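Local coordinates for uncharacterized protein (Legionella longbeachae NSW150, PDB 4JZA) that probably dephosphorylates phosphatidylinositol 3-phosphate, acting as a phosphoinositide phosphatase in lipid metabolism at the interface of pathogen and host, at residues L137-T147 and H604-P614. Residues are numbered along the deposited sequence; the frame is centred on the assembly and turned at random.
Sequences LMGEGRYDLVT and HQHEHAGQNAP
R142 turns CG away from its own amide nitrogen (chi1 -168°) and extends as far as NE, reaching the middle and C-terminal part of helix 604-612, where H608, its own CG trans to N (chi1 -166°), turns its imidazole to meet it. The guanidinium lies flat on this ring, centres 3.8 Å apart, with NH2 over the middle of the ring. Two hydrogen bonds fix its rotation: R142 NH2 donates to the carbonyl O of H608 at 3.0 Å, close to the guanidinium plane, and R142 NE donates to Q611 OE1 at 2.8 Å, approaching from above the amide plane. R142 NH1 is held by N350. Q611 grips both R142 and Y143: its NE2 donates to Y143 O at 2.9 Å while a water links that same carbonyl to OE1. Strand 144-150 belongs to the large mixed sheet of this alpha/beta domain, between strands 5-10 and 159-166, and helix 604-612 runs nearly antiparallel to residues 144-147 of this strand, at 165°. L145 drops onto the helix from the strand, its CD2 3.8 Å from E607 CB, whereas the E607 carboxylate turns away to a salt bridge with R43. One turn earlier in the helix, H604 ND1 meets T147 OG1 at the edge of the imidazole, 2.6 Å apart and hydrogen-bonded. D164 takes the other ring nitrogen, NE2, so the imidazole is gripped at both nitrogens. Beyond the C-terminal end of helix 604-612, L137 CD2 packs 3.8 Å from P614 CD, at the rim of the proline ring, joining helix 122-140 to the segment that leaves the shorter helix.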
ATOM      1  N   LEU A 137      -3.932  -6.906   6.529  1.00 39.09           N
ATOM      2  CA  LEU A 137      -5.315  -6.431   6.535  1.00 39.12           C
ATOM      3  C   LEU A 137      -6.262  -7.293   5.670  1.00 42.11           C
ATOM      4  O   LEU A 137      -7.416  -7.509   6.067  1.00 42.66           O
ATOM      5  CB  LEU A 137      -5.398  -4.974   6.089  1.00 38.38           C
ATOM      6  CG  LEU A 137      -4.774  -3.963   7.036  1.00 39.03           C
ATOM      7  CD1 LEU A 137      -4.670  -2.614   6.322  1.00 41.12           C
ATOM      8  CD2 LEU A 137      -5.533  -3.827   8.362  1.00 39.22           C
HETATM    9  N   MSE A 138      -5.794  -7.742   4.499  1.00 40.55           N
HETATM   10  CA  MSE A 138      -6.585  -8.617   3.661  1.00 41.58           C
HETATM   11  C   MSE A 138      -6.968  -9.855   4.438  1.00 44.99           C
HETATM   12  O   MSE A 138      -8.136 -10.263   4.491  1.00 42.82           O
HETATM   13  CB  MSE A 138      -5.734  -8.994   2.480  1.00 42.58           C
HETATM   14  CG  MSE A 138      -6.590  -9.638   1.435  1.00 45.04           C
HETATM   15 SE   MSE A 138      -5.566 -10.034  -0.169  0.92 50.92          SE
HETATM   16  CE  MSE A 138      -4.391 -11.500   0.456  1.00 44.17           C
ATOM     17  N   GLY A 139      -5.978 -10.442   5.098  1.00 49.99           N
ATOM     18  CA  GLY A 139      -6.155 -11.677   5.867  1.00 51.95           C
ATOM     19  C   GLY A 139      -7.187 -11.538   6.971  1.00 53.06           C
ATOM     20  O   GLY A 139      -7.931 -12.454   7.227  1.00 54.48           O
ATOM     21  N   GLU A 140      -7.253 -10.361   7.568  1.00 52.52           N
ATOM     22  CA  GLU A 140      -8.045 -10.111   8.741  1.00 54.35           C
ATOM     23  C   GLU A 140      -9.500  -9.878   8.350  1.00 52.21           C
ATOM     24  O   GLU A 140     -10.379 -10.118   9.148  1.00 51.61           O
ATOM     25  CB  GLU A 140      -7.522  -8.854   9.439  1.00 63.29           C
ATOM     26  CG  GLU A 140      -7.411  -8.912  10.960  1.00 79.71           C
ATOM     27  CD  GLU A 140      -6.891  -7.585  11.579  1.00 98.61           C
ATOM     28  OE1 GLU A 140      -7.416  -6.490  11.247  1.00 98.63           O
ATOM     29  OE2 GLU A 140      -5.947  -7.614  12.410  1.00113.15           O
ATOM     30  N   GLY A 141      -9.768  -9.407   7.132  1.00 47.22           N
ATOM     31  CA  GLY A 141     -11.133  -9.036   6.757  1.00 46.27           C
ATOM     32  C   GLY A 141     -11.535  -7.628   7.185  1.00 44.91           C
ATOM     33  O   GLY A 141     -10.782  -6.946   7.844  1.00 44.66           O
ATOM     34  N   ARG A 142     -12.753  -7.205   6.849  1.00 42.48           N
ATOM     35  CA  ARG A 142     -13.232  -5.857   7.171  1.00 40.54           C
ATOM     36  C   ARG A 142     -14.599  -5.879   7.836  1.00 41.07           C
ATOM     37  O   ARG A 142     -15.501  -6.588   7.367  1.00 38.69           O
ATOM     38  CB  ARG A 142     -13.348  -5.023   5.881  1.00 40.67           C
ATOM     39  CG  ARG A 142     -13.560  -3.519   6.080  1.00 39.58           C
ATOM     40  CD  ARG A 142     -13.876  -2.838   4.752  1.00 42.23           C
ATOM     41  NE  ARG A 142     -13.651  -1.382   4.745  1.00 39.90           N
ATOM     42  CZ  ARG A 142     -13.487  -0.640   3.636  1.00 40.80           C
ATOM     43  NH1 ARG A 142     -13.536  -1.177   2.425  1.00 43.19           N
ATOM     44  NH2 ARG A 142     -13.235   0.656   3.726  1.00 42.19           N
ATOM     45  N   TYR A 143     -14.742  -5.085   8.900  1.00 41.79           N
ATOM     46  CA  TYR A 143     -16.018  -4.812   9.553  1.00 42.63           C
ATOM     47  C   TYR A 143     -16.839  -3.856   8.721  1.00 42.61           C
ATOM     48  O   TYR A 143     -16.309  -2.870   8.270  1.00 38.15           O
ATOM     49  CB  TYR A 143     -15.802  -4.093  10.878  1.00 46.92           C
ATOM     50  CG  TYR A 143     -15.419  -4.965  12.025  1.00 53.63           C
ATOM     51  CD1 TYR A 143     -16.402  -5.532  12.836  1.00 59.84           C
ATOM     52  CD2 TYR A 143     -14.082  -5.183  12.341  1.00 60.08           C
ATOM     53  CE1 TYR A 143     -16.069  -6.327  13.901  1.00 63.92           C
ATOM     54  CE2 TYR A 143     -13.734  -5.973  13.413  1.00 66.70           C
ATOM     55  CZ  TYR A 143     -14.736  -6.544  14.173  1.00 70.63           C
ATOM     56  OH  TYR A 143     -14.405  -7.332  15.218  1.00 84.92           O
ATOM     57  N   ASP A 144     -18.145  -4.125   8.570  1.00 44.69           N
ATOM     58  CA  ASP A 144     -19.081  -3.118   8.051  1.00 44.50           C
ATOM     59  C   ASP A 144     -19.249  -2.027   9.090  1.00 43.43           C
ATOM     60  O   ASP A 144     -19.118  -2.215  10.316  1.00 37.14           O
ATOM     61  CB  ASP A 144     -20.494  -3.656   7.774  1.00 48.11           C
ATOM     62  CG  ASP A 144     -20.533  -4.841   6.820  1.00 47.82           C
ATOM     63  OD1 ASP A 144     -19.588  -5.091   6.067  1.00 52.76           O
ATOM     64  OD2 ASP A 144     -21.565  -5.534   6.822  1.00 51.65           O
ATOM     65  N   LEU A 145     -19.615  -0.877   8.562  1.00 48.88           N
ATOM     66  CA  LEU A 145     -19.602   0.354   9.319  1.00 47.99           C
ATOM     67  C   LEU A 145     -20.900   1.058   9.179  1.00 43.83           C
ATOM     68  O   LEU A 145     -21.352   1.281   8.056  1.00 42.72           O
ATOM     69  CB  LEU A 145     -18.521   1.241   8.755  1.00 51.95           C
ATOM     70  CG  LEU A 145     -17.988   2.238   9.753  1.00 56.32           C
ATOM     71  CD1 LEU A 145     -17.181   1.536  10.829  1.00 56.51           C
ATOM     72  CD2 LEU A 145     -17.079   3.155   8.968  1.00 62.50           C
ATOM     73  N   VAL A 146     -21.511   1.365  10.314  1.00 42.50           N
ATOM     74  CA  VAL A 146     -22.771   2.104  10.352  1.00 41.51           C
ATOM     75  C   VAL A 146     -22.532   3.262  11.276  1.00 38.51           C
ATOM     76  O   VAL A 146     -21.955   3.081  12.325  1.00 37.02           O
ATOM     77  CB  VAL A 146     -23.909   1.254  10.943  1.00 43.12           C
ATOM     78  CG1 VAL A 146     -25.181   2.068  11.028  1.00 43.54           C
ATOM     79  CG2 VAL A 146     -24.143  -0.007  10.134  1.00 42.38           C
ATOM     80  N   THR A 147     -22.942   4.449  10.884  1.00 39.99           N
ATOM     81  CA  THR A 147     -22.814   5.610  11.754  1.00 41.66           C
ATOM     82  C   THR A 147     -24.205   6.234  12.002  1.00 45.21           C
ATOM     83  O   THR A 147     -24.901   6.688  11.100  1.00 46.16           O
ATOM     84  CB  THR A 147     -21.824   6.662  11.195  1.00 40.23           C
ATOM     85  OG1 THR A 147     -20.486   6.089  11.032  1.00 36.52           O
ATOM     86  CG2 THR A 147     -21.764   7.867  12.148  1.00 39.17           C
ATOM     87  N   HIS A 604     -18.011   9.422   9.585  1.00 35.76           N
ATOM     88  CA  HIS A 604     -18.256   8.118   9.058  1.00 36.20           C
ATOM     89  C   HIS A 604     -17.317   7.783   7.869  1.00 37.44           C
ATOM     90  O   HIS A 604     -16.687   6.743   7.855  1.00 36.55           O
ATOM     91  CB  HIS A 604     -19.683   8.035   8.613  1.00 36.29           C
ATOM     92  CG  HIS A 604     -19.997   6.795   7.849  1.00 36.00           C
ATOM     93  ND1 HIS A 604     -20.272   5.601   8.471  1.00 35.01           N
ATOM     94  CD2 HIS A 604     -20.096   6.565   6.514  1.00 36.42           C
ATOM     95  CE1 HIS A 604     -20.460   4.666   7.554  1.00 36.49           C
ATOM     96  NE2 HIS A 604     -20.365   5.225   6.360  1.00 38.12           N
ATOM     97  N   GLN A 605     -17.230   8.644   6.864  1.00 36.64           N
ATOM     98  CA  GLN A 605     -16.360   8.368   5.727  1.00 36.60           C
ATOM     99  C   GLN A 605     -14.900   8.328   6.131  1.00 37.41           C
ATOM    100  O   GLN A 605     -14.101   7.635   5.512  1.00 41.08           O
ATOM    101  CB  GLN A 605     -16.507   9.462   4.658  1.00 36.48           C
ATOM    102  CG  GLN A 605     -17.864   9.488   3.967  1.00 38.12           C
ATOM    103  CD  GLN A 605     -18.191   8.183   3.266  1.00 38.81           C
ATOM    104  OE1 GLN A 605     -17.310   7.400   2.968  1.00 40.15           O
ATOM    105  NE2 GLN A 605     -19.457   7.954   2.996  1.00 41.15           N
ATOM    106  N   HIS A 606     -14.525   9.095   7.137  1.00 36.17           N
ATOM    107  CA  HIS A 606     -13.138   9.153   7.539  1.00 36.82           C
ATOM    108  C   HIS A 606     -12.737   7.781   8.052  1.00 38.15           C
ATOM    109  O   HIS A 606     -11.621   7.283   7.764  1.00 37.36           O
ATOM    110  CB  HIS A 606     -12.898  10.176   8.656  1.00 37.30           C
ATOM    111  CG  HIS A 606     -13.158  11.609   8.276  1.00 37.98           C
ATOM    112  ND1 HIS A 606     -14.343  12.041   7.721  1.00 38.30           N
ATOM    113  CD2 HIS A 606     -12.425  12.724   8.496  1.00 37.92           C
ATOM    114  CE1 HIS A 606     -14.305  13.350   7.571  1.00 40.93           C
ATOM    115  NE2 HIS A 606     -13.162  13.791   8.054  1.00 39.80           N
ATOM    116  N   GLU A 607     -13.644   7.183   8.820  1.00 36.75           N
ATOM    117  CA  GLU A 607     -13.443   5.870   9.402  1.00 37.88           C
ATOM    118  C   GLU A 607     -13.367   4.786   8.356  1.00 36.89           C
ATOM    119  O   GLU A 607     -12.536   3.849   8.438  1.00 38.85           O
ATOM    120  CB  GLU A 607     -14.557   5.557  10.388  1.00 39.70           C
ATOM    121  CG  GLU A 607     -14.491   6.487  11.574  1.00 43.55           C
ATOM    122  CD  GLU A 607     -13.338   6.142  12.505  1.00 49.94           C
ATOM    123  OE1 GLU A 607     -12.793   7.087  13.194  1.00 48.76           O
ATOM    124  OE2 GLU A 607     -12.985   4.915  12.554  1.00 47.61           O
ATOM    125  N   HIS A 608     -14.216   4.912   7.364  1.00 36.58           N
ATOM    126  CA  HIS A 608     -14.217   3.963   6.253  1.00 37.25           C
ATOM    127  C   HIS A 608     -12.866   3.989   5.563  1.00 36.19           C
ATOM    128  O   HIS A 608     -12.243   2.958   5.428  1.00 39.67           O
ATOM    129  CB  HIS A 608     -15.347   4.271   5.279  1.00 36.33           C
ATOM    130  CG  HIS A 608     -15.621   3.175   4.320  1.00 35.61           C
ATOM    131  ND1 HIS A 608     -15.309   3.263   2.983  1.00 36.83           N
ATOM    132  CD2 HIS A 608     -16.175   1.957   4.501  1.00 34.98           C
ATOM    133  CE1 HIS A 608     -15.678   2.151   2.375  1.00 35.68           C
ATOM    134  NE2 HIS A 608     -16.203   1.340   3.277  1.00 34.17           N
ATOM    135  N   ALA A 609     -12.370   5.160   5.195  1.00 35.60           N
ATOM    136  CA  ALA A 609     -10.949   5.272   4.774  1.00 35.33           C
ATOM    137  C   ALA A 609      -9.929   4.644   5.742  1.00 36.13           C
ATOM    138  O   ALA A 609      -8.947   4.011   5.324  1.00 36.73           O
ATOM    139  CB  ALA A 609     -10.583   6.719   4.543  1.00 35.03           C
ATOM    140  N   GLY A 610     -10.118   4.853   7.038  1.00 38.39           N
ATOM    141  CA  GLY A 610      -9.177   4.299   8.043  1.00 37.19           C
ATOM    142  C   GLY A 610      -9.034   2.801   7.990  1.00 36.17           C
ATOM    143  O   GLY A 610      -7.965   2.245   8.240  1.00 36.41           O
ATOM    144  N   GLN A 611     -10.108   2.124   7.660  1.00 36.57           N
ATOM    145  CA  GLN A 611     -10.046   0.696   7.607  1.00 38.35           C
ATOM    146  C   GLN A 611      -9.069   0.178   6.545  1.00 39.75           C
ATOM    147  O   GLN A 611      -8.609  -0.948   6.637  1.00 43.57           O
ATOM    148  CB  GLN A 611     -11.417   0.139   7.339  1.00 39.32           C
ATOM    149  CG  GLN A 611     -12.405   0.333   8.482  1.00 38.94           C
ATOM    150  CD  GLN A 611     -13.805  -0.122   8.094  1.00 40.09           C
ATOM    151  OE1 GLN A 611     -14.287   0.107   6.974  1.00 41.72           O
ATOM    152  NE2 GLN A 611     -14.448  -0.776   8.990  1.00 41.69           N
ATOM    153  N   ASN A 612      -8.802   0.991   5.534  1.00 40.31           N
ATOM    154  CA  ASN A 612      -7.759   0.713   4.556  1.00 38.65           C
ATOM    155  C   ASN A 612      -6.342   0.735   5.117  1.00 37.14           C
ATOM    156  O   ASN A 612      -5.511  -0.069   4.732  1.00 36.92           O
ATOM    157  CB  ASN A 612      -7.881   1.644   3.357  1.00 38.68           C
ATOM    158  CG  ASN A 612      -9.075   1.322   2.495  1.00 37.43           C
ATOM    159  OD1 ASN A 612      -9.005   0.483   1.614  1.00 38.81           O
ATOM    160  ND2 ASN A 612     -10.173   1.994   2.743  1.00 38.32           N
ATOM    161  N   ALA A 613      -6.061   1.687   5.996  1.00 37.26           N
ATOM    162  CA  ALA A 613      -4.830   1.698   6.772  1.00 36.05           C
ATOM    163  C   ALA A 613      -5.108   2.267   8.150  1.00 34.99           C
ATOM    164  O   ALA A 613      -5.126   3.477   8.313  1.00 36.10           O
ATOM    165  CB  ALA A 613      -3.772   2.518   6.066  1.00 36.93           C
ATOM    166  N   PRO A 614      -5.289   1.338   9.186  1.00 35.18           N
ATOM    167  CA  PRO A 614      -5.769   1.953  10.442  1.00 35.67           C
ATOM    168  C   PRO A 614      -4.886   3.042  11.032  1.00 37.76           C
ATOM    169  O   PRO A 614      -3.673   2.930  11.041  1.00 38.65           O
ATOM    170  CB  PRO A 614      -5.840   0.778  11.407  1.00 34.34           C
ATOM    171  CG  PRO A 614      -6.246  -0.343  10.556  1.00 36.58           C
ATOM    172  CD  PRO A 614      -5.302  -0.189   9.421  1.00 37.31           C
TER
HETATM  173  O   HOH W   1     -16.764  -0.827   6.107  1.00 30.11           O